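Local atomic coordinates of dihydroorotase (Agrobacterium tumefaciens, PDB entry 2OGJ), a protein that hydrolyses acetyl-(R)-mandelate in vitro as an esterase, probably using a pair of zinc ions bound in an amidohydrolase TIM barrel. Residues W302-A305 with T306-K310; M316-E319 with N320-A324; G294-N298 with F299-D303; L335-E338 with N339-D342. All blocks are in the same frame, centred on the assembly; numbering follows the deposited sequence.

Contact 1: residues W302-A305 with T306-K310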
ATOM      1  N   TRP A 302       4.845   5.833 -38.299  1.00 51.40           N
ATOM      2  CA  TRP A 302       5.150   4.734 -39.196  1.00 48.65           C
ATOM      3  C   TRP A 302       6.651   4.463 -39.090  1.00 48.35           C
ATOM      4  O   TRP A 302       7.086   3.334 -38.883  1.00 48.63           O
ATOM      5  CB  TRP A 302       4.733   5.077 -40.629  1.00 46.68           C
ATOM      6  CG  TRP A 302       3.234   5.202 -40.789  1.00 44.82           C
ATOM      7  CD1 TRP A 302       2.274   4.385 -40.247  1.00 43.92           C
ATOM      8  CD2 TRP A 302       2.536   6.149 -41.601  1.00 43.65           C
ATOM      9  NE1 TRP A 302       1.030   4.758 -40.679  1.00 40.86           N
ATOM     10  CE2 TRP A 302       1.157   5.840 -41.511  1.00 43.23           C
ATOM     11  CE3 TRP A 302       2.938   7.231 -42.399  1.00 44.39           C
ATOM     12  CZ2 TRP A 302       0.180   6.572 -42.192  1.00 40.90           C
ATOM     13  CZ3 TRP A 302       1.967   7.958 -43.076  1.00 42.83           C
ATOM     14  CH2 TRP A 302       0.602   7.622 -42.966  1.00 41.67           C
ATOM     15  N   ASP A 303       7.436   5.526 -39.181  1.00 46.52           N
ATOM     16  CA  ASP A 303       8.870   5.407 -39.114  1.00 43.96           C
ATOM     17  C   ASP A 303       9.469   6.789 -38.915  1.00 42.79           C
ATOM     18  O   ASP A 303       8.758   7.784 -38.954  1.00 39.95           O
ATOM     19  CB  ASP A 303       9.382   4.780 -40.402  1.00 43.71           C
ATOM     20  CG  ASP A 303       8.756   5.405 -41.649  1.00 43.69           C
ATOM     21  OD1 ASP A 303       8.615   4.674 -42.648  1.00 44.17           O
ATOM     22  OD2 ASP A 303       8.411   6.612 -41.647  1.00 43.99           O
ATOM     23  N   LEU A 304      10.776   6.837 -38.691  1.00 42.64           N
ATOM     24  CA  LEU A 304      11.475   8.093 -38.476  1.00 43.35           C
ATOM     25  C   LEU A 304      11.275   9.080 -39.632  1.00 44.24           C
ATOM     26  O   LEU A 304      11.077  10.283 -39.408  1.00 44.19           O
ATOM     27  CB  LEU A 304      12.967   7.823 -38.279  1.00 39.38           C
ATOM     28  CG  LEU A 304      13.762   9.010 -37.761  1.00 37.17           C
ATOM     29  CD1 LEU A 304      13.220   9.362 -36.381  1.00 38.33           C
ATOM     30  CD2 LEU A 304      15.259   8.694 -37.711  1.00 38.07           C
ATOM     31  N   ALA A 305      11.330   8.571 -40.864  1.00 43.81           N
ATOM     32  CA  ALA A 305      11.167   9.419 -42.042  1.00 43.87           C
ATOM     33  C   ALA A 305       9.823  10.159 -42.012  1.00 44.74           C
ATOM     34  O   ALA A 305       9.762  11.360 -42.273  1.00 44.71           O
ATOM     35  CB  ALA A 305      11.296   8.578 -43.320  1.00 43.68           C
ATOM     36  N   THR A 306       8.746   9.450 -41.685  1.00 44.19           N
ATOM     37  CA  THR A 306       7.437  10.086 -41.617  1.00 44.24           C
ATOM     38  C   THR A 306       7.425  11.145 -40.504  1.00 44.05           C
ATOM     39  O   THR A 306       6.817  12.208 -40.648  1.00 43.52           O
ATOM     40  CB  THR A 306       6.316   9.047 -41.337  1.00 44.84           C
ATOM     41  OG1 THR A 306       6.311   8.043 -42.357  1.00 42.55           O
ATOM     42  CG2 THR A 306       4.945   9.733 -41.294  1.00 45.54           C
ATOM     43  N   THR A 307       8.103  10.840 -39.400  1.00 43.56           N
ATOM     44  CA  THR A 307       8.166  11.741 -38.260  1.00 43.63           C
ATOM     45  C   THR A 307       8.954  12.982 -38.662  1.00 44.44           C
ATOM     46  O   THR A 307       8.614  14.102 -38.244  1.00 44.63           O
ATOM     47  CB  THR A 307       8.836  11.028 -37.032  1.00 44.37           C
ATOM     48  OG1 THR A 307       8.028   9.913 -36.634  1.00 44.96           O
ATOM     49  CG2 THR A 307       8.999  11.974 -35.834  1.00 39.66           C
HETATM   50  N   MSE A 308      10.005  12.791 -39.466  1.00 44.13           N
HETATM   51  CA  MSE A 308      10.814  13.921 -39.931  1.00 42.77           C
HETATM   52  C   MSE A 308       9.941  14.776 -40.861  1.00 43.64           C
HETATM   53  O   MSE A 308      10.059  15.990 -40.879  1.00 41.38           O
HETATM   54  CB  MSE A 308      12.049  13.429 -40.690  1.00 44.11           C
HETATM   55  CG  MSE A 308      13.029  12.596 -39.864  1.00 45.39           C
HETATM   56 SE   MSE A 308      14.249  11.643 -40.840  1.00 45.34          SE
HETATM   57  CE  MSE A 308      15.256  12.904 -41.410  1.00 41.28           C
ATOM     58  N   SER A 309       9.048  14.124 -41.602  1.00 44.58           N
ATOM     59  CA  SER A 309       8.147  14.801 -42.531  1.00 47.21           C
ATOM     60  C   SER A 309       7.077  15.653 -41.844  1.00 48.74           C
ATOM     61  O   SER A 309       6.649  16.664 -42.403  1.00 50.44           O
ATOM     62  CB  SER A 309       7.463  13.785 -43.455  1.00 46.83           C
ATOM     63  OG  SER A 309       8.415  13.055 -44.207  1.00 46.18           O
ATOM     64  N   LYS A 310       6.638  15.241 -40.652  1.00 48.98           N
ATOM     65  CA  LYS A 310       5.623  15.988 -39.897  1.00 47.97           C
ATOM     66  C   LYS A 310       6.225  17.276 -39.333  1.00 48.24           C
ATOM     67  O   LYS A 310       5.570  18.326 -39.316  1.00 48.02           O
ATOM     68  CB  LYS A 310       5.054  15.137 -38.753  1.00 45.74           C
ATOM     69  CG  LYS A 310       4.283  13.898 -39.215  1.00 44.84           C
ATOM     70  CD  LYS A 310       3.731  13.121 -38.033  1.00 42.86           C
ATOM     71  CE  LYS A 310       2.957  11.904 -38.487  1.00 42.41           C
ATOM     72  NZ  LYS A 310       2.673  10.985 -37.348  1.00 39.86           N
TER
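Asp-303 holds Thr-306 through a single carboxylate oxygen. OD2 of Asp-303 accepts from Thr-306 N at 2.9 Å, met nearly along its C-O axis, and from Thr-306 OG1 at 2.6 Å on the syn side, well out of the carboxylate plane. The two donors come from opposite faces of that plane. The first torsion of Asp-303 (chi1 46°) tucks CG between its own N and carbonyl carbon, which folds the carboxylate back onto the opening helical turn. Its other oxygen, OD1, bonds to Tyr-392 N, so both oxygens of this buried acid have partners.

Two carbonyls are each shared by a backbone amide and a hydroxyl. Asp-303 O takes Thr-307 N, and Thr-307 OG1 at 3.2 Å from above the carbonyl plane. Ala-305 O is met by Ser-309 N and by Ser-309 OG at 2.9 Å, from opposite faces. Leu-304 O receives Met-308 N at 2.7 Å.

Around the indole of Trp-302, Thr-306 CG2 lies 3.4 Å from Trp-302 CE3, oblique to the ring, while Thr-306 OG1 lies at its edge, in plane. The apolar contact is between Leu-304 CG and SE of selenomethionine Met-308, 4.1 Å apart, both side chains also packing on Trp-73 of strand 68-75. Together this is a classic aspartate N-cap, starting helix 304-313 against the wall of the TIM barrel.

Contact 2: residues M316-E319 with N320-A324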
HETATM    1  N   MSE A 316       9.752  23.337 -39.758  1.00 51.98           N
HETATM    2  CA  MSE A 316      11.051  23.182 -39.137  1.00 49.36           C
HETATM    3  C   MSE A 316      11.936  23.176 -40.372  1.00 50.38           C
HETATM    4  O   MSE A 316      11.816  22.298 -41.226  1.00 50.94           O
HETATM    5  CB  MSE A 316      11.144  21.847 -38.393  1.00 49.97           C
HETATM    6  CG  MSE A 316      12.258  21.759 -37.350  1.00 50.10           C
HETATM    7 SE   MSE A 316      12.203  20.266 -36.311  1.00 65.50          SE
HETATM    8  CE  MSE A 316      13.912  20.198 -35.810  1.00 44.43           C
ATOM      9  N   PRO A 317      12.805  24.175 -40.513  1.00 49.47           N
ATOM     10  CA  PRO A 317      13.664  24.178 -41.699  1.00 49.08           C
ATOM     11  C   PRO A 317      14.336  22.822 -41.958  1.00 50.22           C
ATOM     12  O   PRO A 317      14.737  22.120 -41.028  1.00 50.62           O
ATOM     13  CB  PRO A 317      14.668  25.283 -41.393  1.00 48.81           C
ATOM     14  CG  PRO A 317      14.645  25.379 -39.878  1.00 49.27           C
ATOM     15  CD  PRO A 317      13.199  25.220 -39.559  1.00 48.22           C
ATOM     16  N   PHE A 318      14.443  22.455 -43.230  1.00 50.93           N
ATOM     17  CA  PHE A 318      15.065  21.195 -43.642  1.00 50.22           C
ATOM     18  C   PHE A 318      16.364  20.861 -42.896  1.00 51.50           C
ATOM     19  O   PHE A 318      16.481  19.823 -42.254  1.00 50.90           O
ATOM     20  CB  PHE A 318      15.367  21.246 -45.141  1.00 46.80           C
ATOM     21  CG  PHE A 318      16.092  20.044 -45.657  1.00 43.59           C
ATOM     22  CD1 PHE A 318      15.403  18.875 -45.952  1.00 42.53           C
ATOM     23  CD2 PHE A 318      17.466  20.080 -45.852  1.00 44.74           C
ATOM     24  CE1 PHE A 318      16.066  17.754 -46.434  1.00 43.21           C
ATOM     25  CE2 PHE A 318      18.152  18.956 -46.339  1.00 43.06           C
ATOM     26  CZ  PHE A 318      17.448  17.795 -46.631  1.00 43.41           C
ATOM     27  N   GLU A 319      17.346  21.742 -43.004  1.00 53.82           N
ATOM     28  CA  GLU A 319      18.634  21.523 -42.362  1.00 55.85           C
ATOM     29  C   GLU A 319      18.546  21.194 -40.880  1.00 55.14           C
ATOM     30  O   GLU A 319      19.394  20.481 -40.350  1.00 55.08           O
ATOM     31  CB  GLU A 319      19.524  22.747 -42.568  1.00 58.88           C
ATOM     32  CG  GLU A 319      20.227  22.757 -43.907  1.00 65.22           C
ATOM     33  CD  GLU A 319      21.560  22.018 -43.877  1.00 69.07           C
ATOM     34  OE1 GLU A 319      21.870  21.362 -42.852  1.00 70.02           O
ATOM     35  OE2 GLU A 319      22.302  22.095 -44.887  1.00 72.06           O
ATOM     36  N   ASN A 320      17.516  21.691 -40.203  1.00 54.91           N
ATOM     37  CA  ASN A 320      17.385  21.456 -38.781  1.00 54.34           C
ATOM     38  C   ASN A 320      16.769  20.098 -38.517  1.00 52.60           C
ATOM     39  O   ASN A 320      17.084  19.482 -37.498  1.00 51.45           O
ATOM     40  CB  ASN A 320      16.624  22.607 -38.131  1.00 57.51           C
ATOM     41  CG  ASN A 320      17.355  23.923 -38.312  1.00 59.50           C
ATOM     42  OD1 ASN A 320      18.582  23.984 -38.198  1.00 20.57           O
ATOM     43  ND2 ASN A 320      16.609  24.982 -38.597  1.00 20.56           N
ATOM     44  N   VAL A 321      15.908  19.609 -39.388  1.00 52.35           N
ATOM     45  CA  VAL A 321      15.291  18.301 -39.185  1.00 51.67           C
ATOM     46  C   VAL A 321      16.363  17.216 -39.333  1.00 52.00           C
ATOM     47  O   VAL A 321      16.399  16.260 -38.552  1.00 53.24           O
ATOM     48  CB  VAL A 321      14.129  18.033 -40.206  1.00 50.66           C
ATOM     49  CG1 VAL A 321      13.643  16.606 -40.071  1.00 50.16           C
ATOM     50  CG2 VAL A 321      12.956  18.997 -39.965  1.00 48.67           C
ATOM     51  N   VAL A 322      17.231  17.371 -40.330  1.00 50.90           N
ATOM     52  CA  VAL A 322      18.314  16.415 -40.589  1.00 49.53           C
ATOM     53  C   VAL A 322      19.250  16.397 -39.386  1.00 49.48           C
ATOM     54  O   VAL A 322      19.750  15.354 -38.976  1.00 50.33           O
ATOM     55  CB  VAL A 322      19.157  16.817 -41.858  1.00 48.18           C
ATOM     56  CG1 VAL A 322      20.349  15.864 -42.033  1.00 45.17           C
ATOM     57  CG2 VAL A 322      18.284  16.811 -43.103  1.00 42.16           C
ATOM     58  N   GLU A 323      19.481  17.568 -38.824  1.00 49.75           N
ATOM     59  CA  GLU A 323      20.359  17.695 -37.676  1.00 49.92           C
ATOM     60  C   GLU A 323      19.738  17.095 -36.412  1.00 49.02           C
ATOM     61  O   GLU A 323      20.444  16.534 -35.570  1.00 46.08           O
ATOM     62  CB  GLU A 323      20.669  19.168 -37.467  1.00 52.45           C
ATOM     63  CG  GLU A 323      21.220  19.489 -36.116  1.00 60.26           C
ATOM     64  CD  GLU A 323      21.510  20.958 -35.964  1.00 63.74           C
ATOM     65  OE1 GLU A 323      22.413  21.446 -36.683  1.00 67.57           O
ATOM     66  OE2 GLU A 323      20.831  21.620 -35.145  1.00 64.69           O
ATOM     67  N   ALA A 324      18.417  17.219 -36.288  1.00 48.56           N
ATOM     68  CA  ALA A 324      17.680  16.697 -35.139  1.00 47.92           C
ATOM     69  C   ALA A 324      17.460  15.195 -35.301  1.00 47.50           C
ATOM     70  O   ALA A 324      16.586  14.601 -34.674  1.00 47.50           O
ATOM     71  CB  ALA A 324      16.351  17.397 -35.033  1.00 46.31           C
TER
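Met-316, a selenomethionine, has CG anti to its backbone N (chi1 -161°) and runs on extended, carrying its tip past Val-321 to the end of helix 318-323. Its CB lies 3.7 Å from Val-321 CG2, SE continues alongside the same methyl, and CE reaches Ala-324 CB at 3.8 Å. Phe-318 also sends CG opposite its N (chi1 176°), standing the ring beside Val-322. The Val-322 CG2 branch covers one ring face, offset toward the rim, in a CH-pi contact 4.0 Å from the Phe-318 centroid.

Met-316 reaches in from just before this short helix, while Phe-318 and Val-322 lie a turn apart within it, with Pro-317 at the N-cap position. Pro-317 O accepts from Val-321 N at 3.2 Å and from Asn-320 N at 2.9 Å. The next turn follows with Val-322 N to Phe-318 O, then Glu-323 N to Glu-319 O.

On the outward side, Glu-319 OE1 and Glu-323 OE1 stay 6.2 Å apart, a spacing at which their like charges probably repel only mildly. Phe-318 turns its ring against Phe-68, inclined about 35°, and packs on Phe-352 and Leu-354 of strand 348-362; Met-316 and Val-321 rest on Leu-311 and Met-308 of helix 304-313.

Contact 3: residues G294-N298 with F299-D303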
ATOM      1  N   GLY A 294       5.479  -1.806 -30.511  1.00 39.56           N
ATOM      2  CA  GLY A 294       4.382  -2.612 -31.026  1.00 40.89           C
ATOM      3  C   GLY A 294       3.005  -1.980 -31.134  1.00 42.41           C
ATOM      4  O   GLY A 294       2.108  -2.562 -31.732  1.00 41.86           O
ATOM      5  N   HIS A 295       2.818  -0.793 -30.572  1.00 46.14           N
ATOM      6  CA  HIS A 295       1.510  -0.164 -30.641  1.00 49.15           C
ATOM      7  C   HIS A 295       1.483   1.196 -31.299  1.00 49.43           C
ATOM      8  O   HIS A 295       0.420   1.802 -31.422  1.00 51.16           O
ATOM      9  CB  HIS A 295       0.886  -0.073 -29.249  1.00 52.46           C
ATOM     10  CG  HIS A 295       0.343  -1.376 -28.748  1.00 55.35           C
ATOM     11  ND1 HIS A 295      -0.295  -2.279 -29.575  1.00 55.93           N
ATOM     12  CD2 HIS A 295       0.328  -1.924 -27.509  1.00 55.89           C
ATOM     13  CE1 HIS A 295      -0.678  -3.325 -28.865  1.00 57.31           C
ATOM     14  NE2 HIS A 295      -0.312  -3.134 -27.608  1.00 57.27           N
ATOM     15  N   SER A 296       2.644   1.692 -31.709  1.00 48.36           N
ATOM     16  CA  SER A 296       2.690   2.982 -32.373  1.00 47.57           C
ATOM     17  C   SER A 296       3.207   2.845 -33.799  1.00 46.79           C
ATOM     18  O   SER A 296       2.977   3.720 -34.625  1.00 45.41           O
ATOM     19  CB  SER A 296       3.568   3.962 -31.594  1.00 47.54           C
ATOM     20  OG  SER A 296       4.908   3.517 -31.533  1.00 49.98           O
HETATM   21  N   MSE A 297       3.883   1.734 -34.094  1.00 47.81           N
HETATM   22  CA  MSE A 297       4.451   1.532 -35.427  1.00 48.55           C
HETATM   23  C   MSE A 297       3.435   1.421 -36.547  1.00 49.45           C
HETATM   24  O   MSE A 297       3.542   2.135 -37.539  1.00 50.51           O
HETATM   25  CB  MSE A 297       5.385   0.304 -35.483  1.00 50.35           C
HETATM   26  CG  MSE A 297       5.998   0.095 -36.884  1.00 49.09           C
HETATM   27 SE   MSE A 297       7.244  -1.164 -36.993  1.00 59.18          SE
HETATM   28  CE  MSE A 297       6.231  -2.545 -36.635  1.00 41.92           C
ATOM     29  N   ASN A 298       2.439   0.560 -36.406  1.00 50.79           N
ATOM     30  CA  ASN A 298       1.504   0.432 -37.506  1.00 54.27           C
ATOM     31  C   ASN A 298       0.649   1.665 -37.743  1.00 55.73           C
ATOM     32  O   ASN A 298       0.535   2.131 -38.876  1.00 55.91           O
ATOM     33  CB  ASN A 298       0.600  -0.798 -37.355  1.00 55.46           C
ATOM     34  CG  ASN A 298      -0.240  -1.059 -38.617  1.00 58.37           C
ATOM     35  OD1 ASN A 298       0.276  -1.528 -39.629  1.00 60.68           O
ATOM     36  ND2 ASN A 298      -1.531  -0.734 -38.560  1.00 58.20           N
ATOM     37  N   PHE A 299       0.056   2.219 -36.696  1.00 57.03           N
ATOM     38  CA  PHE A 299      -0.781   3.362 -36.943  1.00 58.83           C
ATOM     39  C   PHE A 299      -0.208   4.756 -36.772  1.00 60.68           C
ATOM     40  O   PHE A 299       0.213   5.370 -37.751  1.00 65.54           O
ATOM     41  CB  PHE A 299      -2.098   3.291 -36.168  1.00 57.67           C
ATOM     42  CG  PHE A 299      -2.882   4.578 -36.223  1.00 55.44           C
ATOM     43  CD1 PHE A 299      -3.169   5.177 -37.442  1.00 54.92           C
ATOM     44  CD2 PHE A 299      -3.284   5.218 -35.059  1.00 54.09           C
ATOM     45  CE1 PHE A 299      -3.839   6.389 -37.498  1.00 54.41           C
ATOM     46  CE2 PHE A 299      -3.957   6.432 -35.111  1.00 52.83           C
ATOM     47  CZ  PHE A 299      -4.232   7.016 -36.332  1.00 53.42           C
ATOM     48  N   PRO A 300      -0.159   5.275 -35.538  1.00 58.31           N
ATOM     49  CA  PRO A 300       0.379   6.640 -35.433  1.00 56.55           C
ATOM     50  C   PRO A 300       1.689   6.870 -36.205  1.00 55.03           C
ATOM     51  O   PRO A 300       1.711   7.403 -37.313  1.00 51.50           O
ATOM     52  CB  PRO A 300       0.556   6.835 -33.920  1.00 56.06           C
ATOM     53  CG  PRO A 300      -0.218   5.681 -33.291  1.00 56.96           C
ATOM     54  CD  PRO A 300      -0.044   4.559 -34.259  1.00 54.90           C
ATOM     55  N   VAL A 301       2.776   6.445 -35.579  1.00 54.92           N
ATOM     56  CA  VAL A 301       4.131   6.573 -36.093  1.00 54.17           C
ATOM     57  C   VAL A 301       4.420   5.487 -37.100  1.00 54.47           C
ATOM     58  O   VAL A 301       4.258   4.309 -36.801  1.00 57.92           O
ATOM     59  CB  VAL A 301       5.140   6.379 -34.956  1.00 53.07           C
ATOM     60  CG1 VAL A 301       6.522   6.799 -35.389  1.00 52.87           C
ATOM     61  CG2 VAL A 301       4.677   7.122 -33.750  1.00 52.47           C
ATOM     62  N   TRP A 302       4.845   5.833 -38.299  1.00 51.40           N
ATOM     63  CA  TRP A 302       5.150   4.734 -39.196  1.00 48.65           C
ATOM     64  C   TRP A 302       6.651   4.463 -39.090  1.00 48.35           C
ATOM     65  O   TRP A 302       7.086   3.334 -38.883  1.00 48.63           O
ATOM     66  CB  TRP A 302       4.733   5.077 -40.629  1.00 46.68           C
ATOM     67  CG  TRP A 302       3.234   5.202 -40.789  1.00 44.82           C
ATOM     68  CD1 TRP A 302       2.274   4.385 -40.247  1.00 43.92           C
ATOM     69  CD2 TRP A 302       2.536   6.149 -41.601  1.00 43.65           C
ATOM     70  NE1 TRP A 302       1.030   4.758 -40.679  1.00 40.86           N
ATOM     71  CE2 TRP A 302       1.157   5.840 -41.511  1.00 43.23           C
ATOM     72  CE3 TRP A 302       2.938   7.231 -42.399  1.00 44.39           C
ATOM     73  CZ2 TRP A 302       0.180   6.572 -42.192  1.00 40.90           C
ATOM     74  CZ3 TRP A 302       1.967   7.958 -43.076  1.00 42.83           C
ATOM     75  CH2 TRP A 302       0.602   7.622 -42.966  1.00 41.67           C
ATOM     76  N   ASP A 303       7.436   5.526 -39.181  1.00 46.52           N
ATOM     77  CA  ASP A 303       8.870   5.407 -39.114  1.00 43.96           C
ATOM     78  C   ASP A 303       9.469   6.789 -38.915  1.00 42.79           C
ATOM     79  O   ASP A 303       8.758   7.784 -38.954  1.00 39.95           O
ATOM     80  CB  ASP A 303       9.382   4.780 -40.402  1.00 43.71           C
ATOM     81  CG  ASP A 303       8.756   5.405 -41.649  1.00 43.69           C
ATOM     82  OD1 ASP A 303       8.615   4.674 -42.648  1.00 44.17           O
ATOM     83  OD2 ASP A 303       8.411   6.612 -41.647  1.00 43.99           O
TER
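Trp-302 turns the edge of its indole to the backbone of Met-297 and Asn-298. CD1 of Trp-302 approaches Asn-298 O at 3.2 Å and Met-297 O at 3.7 Å, both carbonyl oxygens lying near the ring plane. Trp-302 CA points its hydrogen at Met-297 O over 3.5 Å, as modelled a possible CA-H...O contact, though the backbone placement here is doubtful.

Ser-296 O is the other meeting point. It receives Val-301 N at 2.9 Å in a bond that is weak because the N-H points well off the oxygen (116°), and Pro-300 CD lies 3.2 Å from the same atom. Val-301 CG2 sits beside its own backbone N, from where it meets Ser-296 CB at 4.0 Å.

The next shell fixes these groups. Ser-296 OG lies between its own N and carbonyl carbon (chi1 63°) and hydrogen-bonds to Asp-291 O and His-293 N, tying the turn to the preceding residues. Asn-298 OD1 bonds to Tyr-392 OH, and the indole of Trp-302 packs on Leu-359 and Ala-361 of strand 348-362.

Asp-291 is a zinc ligand, and the Ser-296 side chain lies about 8 Å from a bound zinc ion. The segment is thus a folded loop following the metal-binding aspartate of an amidohydrolase barrel, running from the binuclear site to the helix at 304-313.

Contact 4: residues L335-E338 with N339-D342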
ATOM      1  N   LEU A 335      28.058  10.036 -29.373  1.00 48.24           N
ATOM      2  CA  LEU A 335      28.456   9.382 -30.614  1.00 49.97           C
ATOM      3  C   LEU A 335      29.205  10.422 -31.428  1.00 52.10           C
ATOM      4  O   LEU A 335      28.639  11.465 -31.775  1.00 52.96           O
ATOM      5  CB  LEU A 335      27.232   8.912 -31.400  1.00 46.94           C
ATOM      6  CG  LEU A 335      27.532   8.293 -32.768  1.00 44.98           C
ATOM      7  CD1 LEU A 335      28.554   7.164 -32.600  1.00 41.37           C
ATOM      8  CD2 LEU A 335      26.226   7.782 -33.406  1.00 39.81           C
ATOM      9  N   ASP A 336      30.472  10.155 -31.732  1.00 54.88           N
ATOM     10  CA  ASP A 336      31.253  11.119 -32.496  1.00 56.26           C
ATOM     11  C   ASP A 336      30.748  11.219 -33.915  1.00 56.12           C
ATOM     12  O   ASP A 336      30.647  10.208 -34.604  1.00 55.73           O
ATOM     13  CB  ASP A 336      32.718  10.736 -32.536  1.00 59.12           C
ATOM     14  CG  ASP A 336      33.483  11.551 -33.553  1.00 62.46           C
ATOM     15  OD1 ASP A 336      33.393  12.793 -33.482  1.00 63.50           O
ATOM     16  OD2 ASP A 336      34.161  10.959 -34.422  1.00 64.52           O
HETATM   17  N   MSE A 337      30.453  12.433 -34.366  1.00 56.10           N
HETATM   18  CA  MSE A 337      29.936  12.611 -35.720  1.00 58.04           C
HETATM   19  C   MSE A 337      30.686  13.695 -36.510  1.00 59.52           C
HETATM   20  O   MSE A 337      30.126  14.363 -37.376  1.00 59.67           O
HETATM   21  CB  MSE A 337      28.433  12.916 -35.643  1.00 57.21           C
HETATM   22  CG  MSE A 337      27.706  12.751 -36.948  1.00 56.81           C
HETATM   23 SE   MSE A 337      25.991  12.384 -36.696  1.00 77.05          SE
HETATM   24  CE  MSE A 337      26.081  10.685 -36.484  1.00 55.58           C
ATOM     25  N   GLU A 338      31.969  13.848 -36.211  1.00 61.72           N
ATOM     26  CA  GLU A 338      32.782  14.842 -36.884  1.00 62.86           C
ATOM     27  C   GLU A 338      33.605  14.207 -37.988  1.00 61.77           C
ATOM     28  O   GLU A 338      33.801  12.992 -38.007  1.00 60.73           O
ATOM     29  CB  GLU A 338      33.718  15.534 -35.886  1.00 66.07           C
ATOM     30  CG  GLU A 338      33.005  16.349 -34.813  1.00 72.35           C
ATOM     31  CD  GLU A 338      32.019  17.366 -35.388  1.00 76.86           C
ATOM     32  OE1 GLU A 338      31.403  18.103 -34.588  1.00 80.05           O
ATOM     33  OE2 GLU A 338      31.847  17.437 -36.632  1.00 78.39           O
ATOM     34  N   ASN A 339      34.067  15.045 -38.910  1.00 60.73           N
ATOM     35  CA  ASN A 339      34.896  14.617 -40.027  1.00 61.38           C
ATOM     36  C   ASN A 339      34.453  13.297 -40.627  1.00 59.76           C
ATOM     37  O   ASN A 339      35.279  12.554 -41.136  1.00 61.39           O
ATOM     38  CB  ASN A 339      36.356  14.483 -39.570  1.00 63.85           C
ATOM     39  CG  ASN A 339      36.987  15.820 -39.203  1.00 66.65           C
ATOM     40  OD1 ASN A 339      36.551  16.500 -38.262  1.00 65.72           O
ATOM     41  ND2 ASN A 339      38.023  16.207 -39.953  1.00 68.71           N
ATOM     42  N   ARG A 340      33.160  13.007 -40.585  1.00 57.86           N
ATOM     43  CA  ARG A 340      32.657  11.738 -41.096  1.00 56.89           C
ATOM     44  C   ARG A 340      32.926  11.428 -42.561  1.00 56.59           C
ATOM     45  O   ARG A 340      32.903  10.267 -42.953  1.00 55.77           O
ATOM     46  CB  ARG A 340      31.164  11.628 -40.800  1.00 56.06           C
ATOM     47  CG  ARG A 340      30.869  11.514 -39.322  1.00 55.34           C
ATOM     48  CD  ARG A 340      31.032  10.101 -38.817  1.00 54.00           C
ATOM     49  NE  ARG A 340      29.727   9.499 -38.591  1.00 55.70           N
ATOM     50  CZ  ARG A 340      29.417   8.765 -37.529  1.00 58.20           C
ATOM     51  NH1 ARG A 340      30.323   8.533 -36.584  1.00 57.73           N
ATOM     52  NH2 ARG A 340      28.188   8.273 -37.405  1.00 62.01           N
ATOM     53  N   LEU A 341      33.182  12.457 -43.369  1.00 57.39           N
ATOM     54  CA  LEU A 341      33.460  12.259 -44.795  1.00 56.51           C
ATOM     55  C   LEU A 341      34.953  12.030 -45.070  1.00 56.67           C
ATOM     56  O   LEU A 341      35.328  11.643 -46.174  1.00 55.91           O
ATOM     57  CB  LEU A 341      32.955  13.454 -45.613  1.00 55.29           C
ATOM     58  CG  LEU A 341      31.855  13.230 -46.668  1.00 52.71           C
ATOM     59  CD1 LEU A 341      31.384  11.798 -46.669  1.00 51.65           C
ATOM     60  CD2 LEU A 341      30.706  14.165 -46.391  1.00 49.82           C
ATOM     61  N   ASP A 342      35.786  12.249 -44.050  1.00 56.70           N
ATOM     62  CA  ASP A 342      37.238  12.065 -44.133  1.00 57.64           C
ATOM     63  C   ASP A 342      37.600  10.691 -44.674  1.00 57.94           C
ATOM     64  O   ASP A 342      36.815   9.755 -44.567  1.00 59.71           O
ATOM     65  CB  ASP A 342      37.865  12.198 -42.747  1.00 57.32           C
ATOM     66  CG  ASP A 342      38.186  13.631 -42.372  1.00 58.52           C
ATOM     67  OD1 ASP A 342      37.415  14.559 -42.716  1.00 57.32           O
ATOM     68  OD2 ASP A 342      39.220  13.820 -41.694  1.00 60.06           O
TER
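Arg-340 doubles back over Met-337, the side chain bending twice on its way. From CB, itself 4.1 Å from Glu-338 O, the chain leaves with CG anti to the carbonyl carbon and beside the backbone N. CG then nestles against two backbone oxygens, 3.5 Å from Met-337 O and as close to Glu-338 O. The bends at chi2 (-82°) and chi3 (-105°) steer CD past Met-337 CA and bring NE alongside Met-337 CG, 4.2 Å away. The flat guanidinium lies with one face over the Met-337 side chain at CG, and Met-337 CA also lies over a face, offset toward the rim. At the tip the two nitrogens part. Arg-340 NH2 meets the selenomethionine methyl, Met-337 CE, at 3.3 Å. Arg-340 NH1 lies close to Asp-336 O in an oblique approach too poorly angled to count as a hydrogen bond. Asp-336 OD2, 5.0 Å from Arg-340 NH1, probably adds a mild attraction.

Local bonds shape the loop around it. Glu-338 N donates to Asp-336 OD1 from above the carboxylate plane, an Asx turn. Beyond it, Asn-339 ND2 reaches Asp-342 OD2 at 3.2 Å across a type I beta turn closed by Asp-342 N and Asn-339 O.

The loop links helix 327-332 to strand 348-362. Met-337 and Leu-335 pack on Ala-330 of that helix, Glu-338 OE2 forms a salt bridge with Arg-327, and Arg-340 leans on Phe-27, with a long, weak ion pair to Asp-348 at the strand's start.

Overall arrangement
Contacts 3, 1, 2 and 4 follow one another along the chain, leading away from the zinc site. Contacts 3 and 1 share Trp-302 and Asp-303, their centres about 10 Å apart, and Val-301 CG1 packs on Thr-307 OG1 at 3.7 Å. The Thr-307 side chain is about 13 Å from a bound zinc, whereas that of Ser-296 in contact 3 is about 8 Å from one. Contact 2 joins contact 1 where Met-308 CB touches Val-321 CG1 at 3.6 Å, bringing consecutive helices together. Contact 4 touches none of the others: its nearest atoms are about 7 Å from contact 2 and about 17 Å from contact 3, across the chain's centre.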